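Local coordinates for protein ATP grasp ligase (Microcystis aeruginosa MRC, PDB 5IG9) that probably uses ATP to activate a carboxylate and join it to a nucleophile, as an ATP-grasp ligase encoded by the gene mdnC, at residues 3-8 against 17-22; 103-108 against 114-119; 120-125 against 273-278; 216-219 against 224-227; 267-272 against 290-295. All blocks are in the same frame, centred on the assembly; numbering follows the deposited sequence.

Contact 1 of 5, residues 3-8 against 17-22; sequences VLIVTF and LVIKAI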
# COMPACT_ATOMS: atom_id res chain seq x y z
N VAL A 3 20.97 13.31 -1.35
CA VAL A 3 19.68 12.91 -1.90
C VAL A 3 19.68 11.40 -2.08
O VAL A 3 20.51 10.85 -2.82
CB VAL A 3 19.39 13.63 -3.23
CG1 VAL A 3 18.17 13.02 -3.90
CG2 VAL A 3 19.19 15.12 -2.99
N LEU A 4 18.76 10.72 -1.41
CA LEU A 4 18.60 9.28 -1.57
C LEU A 4 17.62 9.03 -2.70
O LEU A 4 16.49 9.52 -2.68
CB LEU A 4 18.11 8.64 -0.27
CG LEU A 4 17.62 7.20 -0.39
CD1 LEU A 4 18.73 6.25 -0.82
CD2 LEU A 4 17.01 6.76 0.92
N ILE A 5 18.05 8.26 -3.70
CA ILE A 5 17.25 7.99 -4.89
C ILE A 5 16.84 6.53 -4.85
O ILE A 5 17.68 5.63 -5.00
CB ILE A 5 18.01 8.34 -6.18
CG1 ILE A 5 18.18 9.85 -6.27
CG2 ILE A 5 17.26 7.82 -7.39
CD1 ILE A 5 19.05 10.30 -7.40
N VAL A 6 15.55 6.30 -4.67
CA VAL A 6 15.00 4.95 -4.51
C VAL A 6 14.58 4.46 -5.89
O VAL A 6 13.53 4.85 -6.41
CB VAL A 6 13.84 4.94 -3.52
CG1 VAL A 6 13.37 3.52 -3.28
CG2 VAL A 6 14.26 5.59 -2.22
N THR A 7 15.39 3.59 -6.48
CA THR A 7 15.13 3.09 -7.83
C THR A 7 15.45 1.60 -7.92
O THR A 7 15.38 0.89 -6.91
CB THR A 7 15.94 3.88 -8.86
OG1 THR A 7 15.78 3.28 -10.15
CG2 THR A 7 17.41 3.89 -8.49
N PHE A 8 15.79 1.13 -9.12
CA PHE A 8 16.26 -0.23 -9.31
C PHE A 8 17.28 -0.23 -10.44
O PHE A 8 17.45 0.78 -11.14
CB PHE A 8 15.09 -1.21 -9.57
CG PHE A 8 14.44 -1.06 -10.91
CD1 PHE A 8 13.81 0.13 -11.28
CD2 PHE A 8 14.41 -2.12 -11.80
CE1 PHE A 8 13.20 0.25 -12.51
CE2 PHE A 8 13.79 -2.00 -13.03
CZ PHE A 8 13.19 -0.81 -13.39
N LEU A 17 19.98 11.49 -15.46
CA LEU A 17 19.60 12.87 -15.74
C LEU A 17 19.45 13.67 -14.45
O LEU A 17 19.81 14.85 -14.40
CB LEU A 17 18.29 12.90 -16.53
CG LEU A 17 18.41 12.87 -18.05
CD1 LEU A 17 17.09 12.45 -18.66
CD2 LEU A 17 18.82 14.24 -18.56
N VAL A 18 18.95 13.04 -13.39
CA VAL A 18 18.70 13.75 -12.14
C VAL A 18 19.97 13.84 -11.30
O VAL A 18 20.26 14.88 -10.71
CB VAL A 18 17.56 13.07 -11.36
CG1 VAL A 18 17.41 13.70 -9.99
CG2 VAL A 18 16.26 13.17 -12.14
N ILE A 19 20.74 12.75 -11.23
CA ILE A 19 21.94 12.77 -10.39
C ILE A 19 22.94 13.79 -10.91
O ILE A 19 23.61 14.47 -10.13
CB ILE A 19 22.56 11.36 -10.29
CG1 ILE A 19 23.22 10.95 -11.61
CG2 ILE A 19 21.52 10.34 -9.89
CD1 ILE A 19 23.99 9.66 -11.53
N LYS A 20 23.03 13.94 -12.23
CA LYS A 20 23.99 14.89 -12.79
C LYS A 20 23.52 16.32 -12.58
O LYS A 20 24.33 17.22 -12.34
CB LYS A 20 24.22 14.60 -14.27
CG LYS A 20 24.87 13.25 -14.53
CD LYS A 20 25.31 13.12 -15.98
CE LYS A 20 25.57 11.67 -16.34
NZ LYS A 20 26.35 10.97 -15.28
N ALA A 21 22.20 16.56 -12.66
CA ALA A 21 21.67 17.88 -12.35
C ALA A 21 21.78 18.17 -10.86
O ALA A 21 21.96 19.33 -10.47
CB ALA A 21 20.22 17.99 -12.81
N ILE A 22 21.68 17.14 -10.02
CA ILE A 22 21.92 17.32 -8.59
C ILE A 22 23.40 17.59 -8.33
O ILE A 22 23.75 18.53 -7.61
CB ILE A 22 21.43 16.09 -7.80
CG1 ILE A 22 19.91 16.03 -7.79
CG2 ILE A 22 21.96 16.12 -6.38
CD1 ILE A 22 19.37 14.85 -7.01

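Contact 2 of 5, residues 103-108 against 114-119; sequences GMIASL and DPIAKV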
# COMPACT_ATOMS: atom_id res chain seq x y z
N GLY A 103 9.83 0.79 5.65
CA GLY A 103 10.00 1.36 6.98
C GLY A 103 11.18 2.30 7.07
O GLY A 103 11.13 3.31 7.77
N MET A 104 12.27 1.97 6.36
CA MET A 104 13.41 2.87 6.29
C MET A 104 13.02 4.21 5.69
O MET A 104 13.32 5.27 6.25
CB MET A 104 14.53 2.23 5.48
CG MET A 104 15.71 3.16 5.25
SD MET A 104 16.93 2.50 4.11
CE MET A 104 16.23 2.97 2.54
N ILE A 105 12.34 4.18 4.54
CA ILE A 105 11.97 5.42 3.86
C ILE A 105 11.00 6.23 4.71
O ILE A 105 11.13 7.45 4.83
CB ILE A 105 11.38 5.11 2.47
CG1 ILE A 105 12.41 4.37 1.62
CG2 ILE A 105 10.91 6.38 1.79
CD1 ILE A 105 11.84 3.80 0.35
N ALA A 106 10.02 5.56 5.31
CA ALA A 106 9.01 6.26 6.10
C ALA A 106 9.57 6.85 7.38
O ALA A 106 8.96 7.77 7.94
CB ALA A 106 7.86 5.31 6.43
N SER A 107 10.72 6.36 7.86
CA SER A 107 11.33 6.90 9.07
C SER A 107 12.29 8.04 8.79
O SER A 107 12.59 8.82 9.70
CB SER A 107 12.06 5.79 9.82
OG SER A 107 11.17 4.73 10.15
N LEU A 108 12.79 8.15 7.56
CA LEU A 108 13.73 9.21 7.22
C LEU A 108 13.04 10.57 7.26
O LEU A 108 11.92 10.74 6.78
CB LEU A 108 14.32 8.97 5.84
CG LEU A 108 15.25 7.77 5.68
CD1 LEU A 108 15.48 7.49 4.20
CD2 LEU A 108 16.57 8.01 6.39
N ASP A 114 7.76 11.46 -3.65
CA ASP A 114 6.88 12.00 -2.62
C ASP A 114 6.83 11.06 -1.42
O ASP A 114 7.31 9.93 -1.51
CB ASP A 114 5.47 12.22 -3.19
CG ASP A 114 5.39 13.43 -4.08
OD1 ASP A 114 5.50 14.56 -3.56
OD2 ASP A 114 5.20 13.26 -5.31
N PRO A 115 6.29 11.52 -0.29
CA PRO A 115 6.14 10.63 0.86
C PRO A 115 5.32 9.40 0.52
O PRO A 115 4.40 9.44 -0.30
CB PRO A 115 5.44 11.50 1.90
CG PRO A 115 5.86 12.88 1.56
CD PRO A 115 5.97 12.92 0.06
N ILE A 116 5.66 8.29 1.18
CA ILE A 116 4.98 7.03 0.91
C ILE A 116 3.50 7.13 1.24
O ILE A 116 2.64 6.64 0.49
CB ILE A 116 5.65 5.88 1.68
CG1 ILE A 116 7.05 5.62 1.12
CG2 ILE A 116 4.82 4.62 1.60
CD1 ILE A 116 7.73 4.41 1.72
N ALA A 117 3.16 7.78 2.36
CA ALA A 117 1.76 7.86 2.75
C ALA A 117 0.94 8.63 1.74
O ALA A 117 -0.26 8.36 1.56
CB ALA A 117 1.64 8.49 4.14
N LYS A 118 1.56 9.59 1.04
CA LYS A 118 0.85 10.34 0.01
C LYS A 118 0.71 9.53 -1.27
O LYS A 118 -0.35 9.55 -1.90
CB LYS A 118 1.58 11.66 -0.26
CG LYS A 118 1.86 12.46 1.00
CD LYS A 118 0.59 12.68 1.81
CE LYS A 118 0.87 13.54 3.03
NZ LYS A 118 -0.36 13.84 3.82
N VAL A 119 1.77 8.83 -1.68
CA VAL A 119 1.70 8.00 -2.88
C VAL A 119 0.70 6.87 -2.68
O VAL A 119 -0.10 6.56 -3.57
CB VAL A 119 3.09 7.48 -3.26
CG1 VAL A 119 3.01 6.54 -4.45
CG2 VAL A 119 4.03 8.64 -3.56

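Contact 3 of 5, residues 120-125 against 273-278; sequences DHANHK and FGLNYG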
# COMPACT_ATOMS: atom_id res chain seq x y z
N ASP A 120 0.72 6.25 -1.49
CA ASP A 120 -0.22 5.17 -1.20
C ASP A 120 -1.66 5.65 -1.26
O ASP A 120 -2.54 4.95 -1.77
CB ASP A 120 0.08 4.57 0.17
CG ASP A 120 1.25 3.61 0.13
OD1 ASP A 120 1.59 3.15 -0.97
OD2 ASP A 120 1.82 3.31 1.20
N HIS A 121 -1.93 6.86 -0.75
CA HIS A 121 -3.28 7.39 -0.73
C HIS A 121 -3.73 7.89 -2.10
O HIS A 121 -4.93 7.88 -2.40
CB HIS A 121 -3.39 8.52 0.29
CG HIS A 121 -4.80 8.95 0.57
ND1 HIS A 121 -5.24 10.24 0.37
CD2 HIS A 121 -5.86 8.25 1.01
CE1 HIS A 121 -6.52 10.31 0.70
NE2 HIS A 121 -6.92 9.12 1.09
N ALA A 122 -2.79 8.34 -2.93
CA ALA A 122 -3.13 8.76 -4.28
C ALA A 122 -3.22 7.59 -5.25
O ALA A 122 -3.65 7.80 -6.39
CB ALA A 122 -2.11 9.78 -4.78
N ASN A 123 -2.85 6.38 -4.83
CA ASN A 123 -2.88 5.23 -5.73
C ASN A 123 -4.27 4.63 -5.89
O ASN A 123 -4.44 3.72 -6.71
CB ASN A 123 -1.92 4.14 -5.24
CG ASN A 123 -0.49 4.39 -5.66
OD1 ASN A 123 -0.23 5.13 -6.61
ND2 ASN A 123 0.45 3.77 -4.95
N HIS A 124 -5.26 5.10 -5.13
CA HIS A 124 -6.64 4.63 -5.27
C HIS A 124 -7.27 5.38 -6.43
O HIS A 124 -7.66 6.54 -6.30
CB HIS A 124 -7.41 4.84 -3.97
CG HIS A 124 -6.82 4.12 -2.80
ND1 HIS A 124 -6.13 4.77 -1.80
CD2 HIS A 124 -6.81 2.81 -2.47
CE1 HIS A 124 -5.72 3.89 -0.91
NE2 HIS A 124 -6.12 2.69 -1.29
N LYS A 125 -7.38 4.70 -7.58
CA LYS A 125 -7.85 5.38 -8.78
C LYS A 125 -9.32 5.79 -8.67
O LYS A 125 -9.73 6.78 -9.29
CB LYS A 125 -7.62 4.49 -10.01
CG LYS A 125 -6.15 4.25 -10.30
CD LYS A 125 -5.95 3.25 -11.43
CE LYS A 125 -4.48 3.03 -11.71
NZ LYS A 125 -4.25 2.00 -12.77
N PHE A 273 -3.90 15.48 -2.32
CA PHE A 273 -3.16 14.25 -2.06
C PHE A 273 -1.79 14.50 -1.44
O PHE A 273 -1.15 13.54 -0.99
CB PHE A 273 -3.00 13.44 -3.35
CG PHE A 273 -4.28 12.82 -3.83
CD1 PHE A 273 -4.87 11.79 -3.12
CD2 PHE A 273 -4.89 13.26 -4.99
CE1 PHE A 273 -6.05 11.22 -3.55
CE2 PHE A 273 -6.07 12.69 -5.43
CZ PHE A 273 -6.65 11.67 -4.71
N GLY A 274 -1.33 15.75 -1.39
CA GLY A 274 -0.04 16.07 -0.82
C GLY A 274 1.15 15.76 -1.70
O GLY A 274 2.23 15.44 -1.20
N LEU A 275 0.98 15.85 -3.02
CA LEU A 275 2.04 15.48 -3.95
C LEU A 275 2.77 16.71 -4.46
O LEU A 275 2.18 17.78 -4.65
CB LEU A 275 1.47 14.69 -5.13
CG LEU A 275 0.83 13.35 -4.80
CD1 LEU A 275 0.37 12.65 -6.07
CD2 LEU A 275 1.79 12.46 -4.03
N ASN A 276 4.08 16.55 -4.68
CA ASN A 276 4.87 17.53 -5.40
C ASN A 276 5.38 17.01 -6.74
O ASN A 276 6.12 17.72 -7.42
CB ASN A 276 6.04 18.02 -4.54
CG ASN A 276 5.61 19.05 -3.50
OD1 ASN A 276 5.07 20.10 -3.85
ND2 ASN A 276 5.85 18.75 -2.23
N TYR A 277 5.02 15.78 -7.11
CA TYR A 277 5.24 15.27 -8.46
C TYR A 277 4.02 14.46 -8.87
O TYR A 277 3.39 13.80 -8.04
CB TYR A 277 6.50 14.41 -8.58
CG TYR A 277 6.64 13.73 -9.93
CD1 TYR A 277 7.25 14.39 -10.99
CD2 TYR A 277 6.16 12.45 -10.14
CE1 TYR A 277 7.37 13.79 -12.23
CE2 TYR A 277 6.28 11.84 -11.38
CZ TYR A 277 6.89 12.51 -12.42
OH TYR A 277 7.01 11.91 -13.65
N GLY A 278 3.69 14.51 -10.16
CA GLY A 278 2.58 13.74 -10.68
C GLY A 278 2.49 13.74 -12.19
O GLY A 278 2.68 14.78 -12.83

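Contact 4 of 5, residues 216-219 against 224-227; sequences LRIT and QIFT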
# COMPACT_ATOMS: atom_id res chain seq x y z
N LEU A 216 -3.53 14.61 -23.60
CA LEU A 216 -2.67 15.48 -22.83
C LEU A 216 -1.84 14.66 -21.85
O LEU A 216 -2.38 13.78 -21.17
CB LEU A 216 -3.48 16.53 -22.06
CG LEU A 216 -4.44 17.42 -22.85
CD1 LEU A 216 -5.06 18.47 -21.94
CD2 LEU A 216 -3.73 18.07 -24.01
N ARG A 217 -0.54 14.95 -21.78
CA ARG A 217 0.36 14.39 -20.77
C ARG A 217 0.88 15.55 -19.94
O ARG A 217 1.68 16.36 -20.43
CB ARG A 217 1.50 13.61 -21.41
CG ARG A 217 2.44 12.97 -20.41
CD ARG A 217 1.77 11.83 -19.65
NE ARG A 217 2.71 11.11 -18.80
CZ ARG A 217 2.44 9.96 -18.19
NH1 ARG A 217 1.25 9.40 -18.33
NH2 ARG A 217 3.36 9.37 -17.44
N ILE A 218 0.45 15.62 -18.69
CA ILE A 218 0.72 16.76 -17.82
C ILE A 218 1.61 16.29 -16.68
O ILE A 218 1.21 15.44 -15.88
CB ILE A 218 -0.59 17.37 -17.29
CG1 ILE A 218 -1.51 17.70 -18.46
CG2 ILE A 218 -0.30 18.60 -16.44
CD1 ILE A 218 -2.91 18.02 -18.06
N THR A 219 2.81 16.85 -16.60
CA THR A 219 3.77 16.53 -15.56
C THR A 219 3.94 17.76 -14.67
O THR A 219 4.28 18.84 -15.15
CB THR A 219 5.12 16.12 -16.15
OG1 THR A 219 4.92 15.08 -17.11
CG2 THR A 219 6.04 15.62 -15.07
N GLN A 224 5.03 23.78 -10.92
CA GLN A 224 5.40 23.98 -12.32
C GLN A 224 4.71 22.91 -13.16
O GLN A 224 4.81 21.72 -12.86
CB GLN A 224 6.91 23.91 -12.49
CG GLN A 224 7.41 24.38 -13.84
CD GLN A 224 8.91 24.58 -13.86
OE1 GLN A 224 9.60 24.26 -12.89
NE2 GLN A 224 9.42 25.12 -14.96
N ILE A 225 4.02 23.34 -14.22
CA ILE A 225 3.15 22.47 -14.99
C ILE A 225 3.69 22.35 -16.40
O ILE A 225 3.76 23.34 -17.14
CB ILE A 225 1.71 23.00 -15.01
CG1 ILE A 225 1.24 23.29 -13.59
CG2 ILE A 225 0.79 21.99 -15.68
CD1 ILE A 225 -0.14 23.89 -13.51
N PHE A 226 4.07 21.13 -16.78
CA PHE A 226 4.53 20.82 -18.14
C PHE A 226 3.42 20.06 -18.86
O PHE A 226 3.15 18.90 -18.55
CB PHE A 226 5.82 20.00 -18.11
CG PHE A 226 6.93 20.64 -17.33
CD1 PHE A 226 7.07 20.41 -15.97
CD2 PHE A 226 7.85 21.46 -17.97
CE1 PHE A 226 8.10 20.99 -15.26
CE2 PHE A 226 8.89 22.04 -17.26
CZ PHE A 226 9.01 21.81 -15.91
N THR A 227 2.79 20.71 -19.83
CA THR A 227 1.67 20.15 -20.56
C THR A 227 2.08 19.83 -21.99
O THR A 227 2.59 20.71 -22.70
CB THR A 227 0.47 21.10 -20.56
OG1 THR A 227 0.10 21.40 -19.22
CG2 THR A 227 -0.71 20.46 -21.28

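Contact 5 of 5, residues 267-272 against 290-295; sequences LELMKY and YIFLEI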
# COMPACT_ATOMS: atom_id res chain seq x y z
N LEU A 267 -3.72 21.70 -9.69
CA LEU A 267 -2.92 22.03 -8.52
C LEU A 267 -3.67 21.73 -7.23
O LEU A 267 -3.07 21.27 -6.26
CB LEU A 267 -2.50 23.50 -8.57
CG LEU A 267 -1.37 23.84 -9.54
CD1 LEU A 267 -1.04 25.32 -9.44
CD2 LEU A 267 -0.14 22.99 -9.26
N GLU A 268 -4.98 21.98 -7.21
CA GLU A 268 -5.76 21.59 -6.03
C GLU A 268 -5.82 20.08 -5.89
O GLU A 268 -5.92 19.56 -4.77
CB GLU A 268 -7.17 22.16 -6.10
CG GLU A 268 -7.23 23.67 -6.12
CD GLU A 268 -8.37 24.22 -5.29
OE1 GLU A 268 -8.64 23.66 -4.21
OE2 GLU A 268 -9.01 25.20 -5.73
N LEU A 269 -5.76 19.35 -7.01
CA LEU A 269 -5.71 17.90 -6.95
C LEU A 269 -4.40 17.42 -6.34
O LEU A 269 -4.38 16.51 -5.51
CB LEU A 269 -5.91 17.31 -8.34
CG LEU A 269 -6.20 15.81 -8.43
CD1 LEU A 269 -7.56 15.49 -7.85
CD2 LEU A 269 -6.10 15.35 -9.87
N MET A 270 -3.28 18.04 -6.74
CA MET A 270 -1.99 17.72 -6.14
C MET A 270 -1.98 18.07 -4.66
O MET A 270 -1.48 17.30 -3.83
CB MET A 270 -0.87 18.46 -6.87
CG MET A 270 -0.81 18.19 -8.36
SD MET A 270 -0.13 16.58 -8.77
CE MET A 270 1.56 16.80 -8.24
N LYS A 271 -2.54 19.23 -4.30
CA LYS A 271 -2.51 19.67 -2.91
C LYS A 271 -3.36 18.77 -2.02
O LYS A 271 -3.01 18.54 -0.85
CB LYS A 271 -2.97 21.12 -2.81
CG LYS A 271 -2.81 21.71 -1.42
CD LYS A 271 -3.23 23.17 -1.37
CE LYS A 271 -4.73 23.33 -1.57
NZ LYS A 271 -5.22 24.64 -1.06
N TYR A 272 -4.47 18.26 -2.54
CA TYR A 272 -5.31 17.37 -1.74
C TYR A 272 -4.55 16.11 -1.35
O TYR A 272 -4.55 15.70 -0.19
CB TYR A 272 -6.59 17.02 -2.49
CG TYR A 272 -7.41 15.95 -1.79
CD1 TYR A 272 -8.27 16.28 -0.76
CD2 TYR A 272 -7.29 14.62 -2.15
CE1 TYR A 272 -9.00 15.31 -0.11
CE2 TYR A 272 -8.02 13.64 -1.51
CZ TYR A 272 -8.87 13.99 -0.49
OH TYR A 272 -9.60 13.00 0.15
N TYR A 290 -12.46 19.17 -21.42
CA TYR A 290 -11.29 18.56 -20.79
C TYR A 290 -11.76 17.51 -19.78
O TYR A 290 -12.45 17.83 -18.82
CB TYR A 290 -10.42 19.61 -20.11
CG TYR A 290 -9.74 20.58 -21.06
CD1 TYR A 290 -10.42 21.69 -21.54
CD2 TYR A 290 -8.43 20.38 -21.48
CE1 TYR A 290 -9.81 22.58 -22.41
CE2 TYR A 290 -7.81 21.26 -22.35
CZ TYR A 290 -8.51 22.36 -22.81
OH TYR A 290 -7.90 23.24 -23.67
N ILE A 291 -11.36 16.26 -20.02
CA ILE A 291 -11.74 15.13 -19.18
C ILE A 291 -10.51 14.64 -18.44
O ILE A 291 -9.49 14.34 -19.06
CB ILE A 291 -12.37 14.00 -20.01
CG1 ILE A 291 -13.77 14.39 -20.50
CG2 ILE A 291 -12.42 12.70 -19.21
CD1 ILE A 291 -13.79 15.14 -21.81
N PHE A 292 -10.61 14.56 -17.11
CA PHE A 292 -9.54 14.00 -16.30
C PHE A 292 -9.61 12.48 -16.33
O PHE A 292 -10.67 11.89 -16.12
CB PHE A 292 -9.65 14.50 -14.85
CG PHE A 292 -8.72 13.80 -13.90
CD1 PHE A 292 -7.40 14.23 -13.77
CD2 PHE A 292 -9.15 12.73 -13.14
CE1 PHE A 292 -6.54 13.59 -12.90
CE2 PHE A 292 -8.28 12.09 -12.26
CZ PHE A 292 -6.98 12.52 -12.15
N LEU A 293 -8.46 11.85 -16.58
CA LEU A 293 -8.38 10.39 -16.62
C LEU A 293 -7.68 9.82 -15.39
O LEU A 293 -8.27 9.02 -14.66
CB LEU A 293 -7.67 9.92 -17.89
CG LEU A 293 -8.38 10.14 -19.23
CD1 LEU A 293 -7.58 9.50 -20.36
CD2 LEU A 293 -9.80 9.59 -19.19
N GLU A 294 -6.44 10.22 -15.14
CA GLU A 294 -5.62 9.55 -14.14
C GLU A 294 -4.44 10.43 -13.76
O GLU A 294 -3.89 11.14 -14.60
CB GLU A 294 -5.12 8.20 -14.67
CG GLU A 294 -4.10 7.49 -13.80
CD GLU A 294 -3.61 6.20 -14.43
OE1 GLU A 294 -4.37 5.62 -15.23
OE2 GLU A 294 -2.47 5.78 -14.13
N ILE A 295 -4.05 10.37 -12.49
CA ILE A 295 -2.78 10.91 -12.02
C ILE A 295 -1.96 9.75 -11.47
O ILE A 295 -2.43 8.99 -10.61
CB ILE A 295 -2.97 12.01 -10.95
CG1 ILE A 295 -1.63 12.34 -10.29
CG2 ILE A 295 -3.99 11.59 -9.91
CD1 ILE A 295 -1.74 13.38 -9.20

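Contact 1 of 5, residues 3-8 against 17-22
No flat group enters this contact; Val3 and Ile5 on the strand meet Ile22 and Ile19 on the helix through methyl groups. Ile22 sends its terminal carbon CD1 against the fork of Val3, 3.8 Å from CG1, with CB and CG2 only slightly farther off, so one methyl touches all three carbons of the valine fork. In the second pair it is the strand that supplies the long arm. Ile5 has CG1 opposite the carbonyl carbon (chi1 -69°) and an extended chi2, which carries CD1 out to CG2 of Ile19 at 3.5 Å, the two side chains crossing at about a right angle. No hydrogen bond spans the gap. Val3 and Ile5 are also bonded through their backbones to Phe30, in the next strand. The contact joins the first strand and the helix of a beta-alpha-beta unit, 3-7, 14-23 and 29-33, in a Rossmann-like domain; strands 29-33 and 69-72 flank strand 3-7, and helix 313-323 packs against Ala21 and Ile22.

Contact 2 of 5, residues 103-108 against 114-119
Ile105 and Ala106, in the last turn of helix 87-107, receive the side chain of Ile116 from the start of helix 116-122. Reading along from Gly103, that residue contributes through its carbonyl: O accepts the hydroxyl of Ser107, OG to O 2.8 Å, with a weak backbone bond from Ser107 N to the same atom. Met104 turns its side chain to the far side, onto strand 42-47. Ile105 carries the contact. With CG1 opposite the carbonyl carbon (chi1 -60°), its CG2 points away from the backbone N and lies 3.7 Å from CD1 of Ile116. Ile105 CB to that CD1, and Ile105 CG2 to Ile116 CG1, come almost as near; the two side chains cross at about a right angle. Ala106 adds a looser touch through its backbone N, 4.4 Å from Ile116 CD1. Ser107 closes the helix, and its carbonyl oxygen is bonded to Gln130 of the second subunit, whose His124 packs on Ala106. Leu108 then leaves helical geometry and lies on strands 3-7 and 69-72. Tyr72 of strand 69-72 touches both isoleucines, so the pair packs on the sheet where the two helices meet. Helix 87-107, the short edge strand 111-113 and helix 116-122 follow one another here, the alpha-beta-alpha succession of a Rossmann-like parallel sheet, as the pre-ATP-grasp domain has it.

Contact 3 of 5, residues 120-125 against 273-278
Phe273 leans its ring on His121 and Ala122. The His121 and Phe273 rings meet obliquely, centroids 5.8 Å apart and planes at 59°; the closest atoms are His121 ND1 and Phe273 CD1. His121 brings its ring there with CG opposite the backbone N (chi1 -169°). The carbonyl oxygen of His121 also lies close to the phenylalanine ring, 3.7 Å from Phe273 CE1.

Ala122 makes a CH-pi contact with the same ring. Its CB stands 4.2 Å from the centroid of the Phe273 ring, off-centre, above the side of the ring that carries CG and CD1. Purely apolar packing extends this patch: the same CB meets CD1 of Leu275 at 4.0 Å, so the alanine methyl touches a ring and a leucine branch on adjoining sides. Pro297 touches both Ala122 and Leu275, while Leu127 of helix 125-134 reaches His121 and Phe273.

Polar bonds do not cross between the segments. Within 120-125, His124 ND1 donates weakly to His121 O, at the N-cap of helix 125-134. Across the subunit boundary, Ala117 of the second subunit packs on His121.

The turn after Phe273 is a Schellman motif: Gly274, with positive phi, is the C-prime residue, its N bonded to Lys271 O and Leu275 N to Met270 O, and it ends helix 260-273 before strand 277-284. The contact thereby sets helix 116-122 against the end of helix 260-273, where the N-terminal domain meets the helix layer of the antiparallel sheet.

Contact 4 of 5, residues 216-219 against 224-227
Ile218 and Ile225 share nearly the same first torsion: with CG1 opposite the carbonyl carbon (chi1 -53° and -51°), CG2 stands away from the backbone N in each, and the two CG2 methyls meet at 3.6 Å, the side chains lying side by side. They belong to a beta hairpin, strands 214-221 and 224-231, within the antiparallel sheet of the ATP-grasp fold. Thr227 joins them on the same face: it is the non-hydrogen-bonded partner of Ile218, and its OG1 and CG2 each lie about 4 Å from that isoleucine's side chain. Helix 260-273 packs over this face, Leu266 on Ile218 and Glu263 on Ile225.

Thr219 and Phe226 form the hydrogen-bonded pair, on the other face. Two nearly straight bonds close the ring between them, Thr219 N to Phe226 O at 2.8 Å and Phe226 N to Thr219 O at the same length. Phe226 O takes a further CA-H...O contact from Ile218 CA at 3.3 Å, so this carbonyl is approached by two donors of the opposite strand. Arg217 bends away from the hairpin partner to form a salt bridge with Asp281 on neighbouring strand 277-284, and also bonds Glu300 O.

The Thr219 oxygen, which accepts the Phe226 amide, also lies in the plane of that residue's ring, at its edge, 3.3 Å from CD1.

Contact 5 of 5, residues 267-272 against 290-295
Helix 267-272 lies over strand 290-295 with the axes 11.4 Å apart and 37° between their directions, a gap spanned by side chains alone, Leu269 and Met270 meeting Phe292 and Ile295. Leu269 and Phe292 come at each other from opposite directions. Both have CG opposite the backbone N (chi1 -167° in Leu269), and the leucine CD2 ends 3.5 Å from CE1 and 3.7 Å from CZ of the ring, approaching it obliquely. That same methyl is 4.3 Å from CG2 of Ile295, and this CG2 sits in plane at an edge of the Phe292 ring. One face of the ring has the backbone N of Glu294 over its rim. The second pair is Met270 with Ile295: the methionine chain is bent at chi2 and chi3, which swings SD to within 3.6 Å of Ile295 CD1, while Ile220 of strand 214-221 touches the methionine too. Val131 and Leu135 reach Leu269, and Ala132 lies on Phe292, so helix 125-134 and the loop after it help to close the layer.

Phe292 and Ile295 are three residues apart, yet both turn to the helix. A classic beta bulge accounts for it: Leu293 and Glu294 both face Asp281 on strand 277-284, shifting the alternation by one place in the outermost strand of this helix-covered antiparallel sheet, the alpha-plus-beta layering of an ATP-grasp domain.

From the N terminus, contact 1 closes a short loop between the first strand and its helix, and contact 2 follows in series, both within the Rossmann-like domain; they touch through Leu4 on Leu108 and Val6 on Ile105. Contact 3 then spans 147 residues, bringing helix 116-122 up to the end of helix 260-273. Asp114, from contact 2, holds the backbone of Asn276 there. The hairpin of contact 4 falls wholly within that long loop, its Thr219 packing on Tyr277. Contact 5 opens before contact 3 closes, so the two cross. Contact 5 packs helix 260-273 on the five-stranded sheet, contact 4 pairs two of its strands, and contact 3 links this part to the N-terminal domain.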